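Local coordinates for protein transcription factor MBP1 (Magnaporthe oryzae, PDB 4UX5) that binds DNA through its N-terminal winged helix-turn-helix (KilA-N/APSES) domain and probably activates transcription by RNA polymerase II, at residues Y18-T21 with P26-E29. Residues are numbered along the deposited sequence; the frame is centred on the assembly and turned at random.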
ATOM      1  N   TYR A  18       2.104   2.415 -26.376  1.00 36.24           N
ATOM      2  CA  TYR A  18       1.633   3.781 -26.208  1.00 38.12           C
ATOM      3  C   TYR A  18       2.377   4.465 -25.061  1.00 38.65           C
ATOM      4  O   TYR A  18       3.076   3.810 -24.288  1.00 38.42           O
ATOM      5  CB  TYR A  18       0.126   3.801 -25.959  1.00 40.56           C
ATOM      6  CG  TYR A  18      -0.707   3.204 -27.078  1.00 43.74           C
ATOM      7  CD1 TYR A  18      -0.993   1.845 -27.109  1.00 43.70           C
ATOM      8  CD2 TYR A  18      -1.216   4.002 -28.094  1.00 47.33           C
ATOM      9  CE1 TYR A  18      -1.756   1.297 -28.123  1.00 46.75           C
ATOM     10  CE2 TYR A  18      -1.981   3.462 -29.114  1.00 52.01           C
ATOM     11  CZ  TYR A  18      -2.247   2.109 -29.122  1.00 52.17           C
ATOM     12  OH  TYR A  18      -3.007   1.564 -30.134  1.00 57.22           O
ATOM     13  N   SER A  19       2.232   5.783 -24.952  1.00 43.13           N
ATOM     14  CA  SER A  19       2.933   6.538 -23.914  1.00 43.09           C
ATOM     15  C   SER A  19       1.978   7.376 -23.068  1.00 47.59           C
ATOM     16  O   SER A  19       1.429   8.372 -23.538  1.00 56.71           O
ATOM     17  CB  SER A  19       3.996   7.441 -24.540  1.00 41.89           C
ATOM     18  OG  SER A  19       3.394   8.546 -25.190  1.00 47.36           O
ATOM     19  N   ALA A  20       1.797   6.974 -21.814  1.00 43.07           N
ATOM     20  CA  ALA A  20       0.858   7.648 -20.923  1.00 48.11           C
ATOM     21  C   ALA A  20       1.552   8.256 -19.711  1.00 46.46           C
ATOM     22  O   ALA A  20       2.740   8.032 -19.481  1.00 46.49           O
ATOM     23  CB  ALA A  20      -0.219   6.679 -20.470  1.00 38.29           C
ATOM     24  N   THR A  21       0.797   9.023 -18.935  1.00 49.33           N
ATOM     25  CA  THR A  21       1.317   9.623 -17.712  1.00 48.96           C
ATOM     26  C   THR A  21       0.308   9.492 -16.577  1.00 51.97           C
ATOM     27  O   THR A  21      -0.805  10.007 -16.662  1.00 51.13           O
ATOM     28  CB  THR A  21       1.667  11.109 -17.916  1.00 51.65           C
ATOM     29  OG1 THR A  21       2.752  11.222 -18.845  1.00 52.83           O
ATOM     30  CG2 THR A  21       2.071  11.749 -16.594  1.00 51.07           C
ATOM     31  N   PRO A  26       5.580   9.181 -16.191  1.00 44.76           N
ATOM     32  CA  PRO A  26       5.586   8.734 -17.587  1.00 41.70           C
ATOM     33  C   PRO A  26       5.850   7.236 -17.700  1.00 40.57           C
ATOM     34  O   PRO A  26       6.799   6.732 -17.099  1.00 33.23           O
ATOM     35  CB  PRO A  26       6.733   9.540 -18.210  1.00 38.13           C
ATOM     36  CG  PRO A  26       6.931  10.697 -17.301  1.00 41.67           C
ATOM     37  CD  PRO A  26       6.633  10.175 -15.934  1.00 46.27           C
ATOM     38  N   VAL A  27       5.007   6.535 -18.452  1.00 37.56           N
ATOM     39  CA  VAL A  27       5.196   5.106 -18.678  1.00 37.48           C
ATOM     40  C   VAL A  27       5.048   4.746 -20.149  1.00 37.25           C
ATOM     41  O   VAL A  27       4.475   5.504 -20.933  1.00 38.27           O
ATOM     42  CB  VAL A  27       4.187   4.253 -17.873  1.00 39.50           C
ATOM     43  CG1 VAL A  27       4.373   4.456 -16.374  1.00 42.27           C
ATOM     44  CG2 VAL A  27       2.760   4.576 -18.296  1.00 40.26           C
ATOM     45  N   TYR A  28       5.583   3.587 -20.516  1.00 35.26           N
ATOM     46  CA  TYR A  28       5.249   2.961 -21.785  1.00 32.97           C
ATOM     47  C   TYR A  28       4.164   1.936 -21.507  1.00 32.59           C
ATOM     48  O   TYR A  28       4.250   1.186 -20.534  1.00 30.50           O
ATOM     49  CB  TYR A  28       6.469   2.301 -22.428  1.00 33.91           C
ATOM     50  CG  TYR A  28       7.626   3.240 -22.675  1.00 35.99           C
ATOM     51  CD1 TYR A  28       7.499   4.315 -23.545  1.00 39.29           C
ATOM     52  CD2 TYR A  28       8.851   3.044 -22.050  1.00 37.87           C
ATOM     53  CE1 TYR A  28       8.554   5.177 -23.775  1.00 40.98           C
ATOM     54  CE2 TYR A  28       9.915   3.900 -22.277  1.00 40.09           C
ATOM     55  CZ  TYR A  28       9.761   4.963 -23.140  1.00 42.15           C
ATOM     56  OH  TYR A  28      10.815   5.816 -23.367  1.00 47.08           O
ATOM     57  N   GLU A  29       3.133   1.910 -22.344  1.00 35.94           N
ATOM     58  CA  GLU A  29       2.030   0.983 -22.133  1.00 38.45           C
ATOM     59  C   GLU A  29       1.747   0.144 -23.372  1.00 38.78           C
ATOM     60  O   GLU A  29       1.411   0.672 -24.431  1.00 32.92           O
ATOM     61  CB  GLU A  29       0.769   1.740 -21.714  1.00 43.32           C
ATOM     62  CG  GLU A  29      -0.422   0.839 -21.419  1.00 50.06           C
ATOM     63  CD  GLU A  29      -1.594   1.597 -20.823  1.00 56.76           C
ATOM     64  OE1 GLU A  29      -1.414   2.773 -20.441  1.00 58.18           O
ATOM     65  OE2 GLU A  29      -2.697   1.016 -20.736  1.00 60.20           O
TER
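E29 and Y18 face each other as a hydrogen-bonded antiparallel pair, gripping each other through both backbone amides. Y18 N donates to E29 O at 2.7 Å. The return bond, from E29 N to Y18 O, is just as short but straighter, with an N-H...O angle of 171°. Two residues further along 16-22, and two back along 25-32, A20 and V27 form the next hydrogen-bonded pair. V27 N to A20 O measures 2.9 Å, while the return bond from A20 N to V27 O is longer at 3.2 Å and more bent (142°), so this second pair closes less evenly.

Y18, A20, V27 and E29 send their side chains to one face of the sheet. The E29 side chain is extended, with CG anti to the backbone N (chi1 -178°), which brings one carboxylate oxygen, OE1, to 4.1 Å from A20 CB. The same methyl also meets V27 CG2, at 4.2 Å. The Y18 ring leads away from the partner strand, presenting an edge to E29 O, with CD1 3.8 Å from that oxygen.

The contact joins the first two strands of a three-stranded antiparallel sheet, whose third strand, 36-41, flanks 25-32. Four backbone bonds thus set the hairpin's register. The carboxylate of buried E29 is tied down by two neutral groups, Y22 OH on OE1 and Q31 NE2 on OE2, which probably share its negative charge between them.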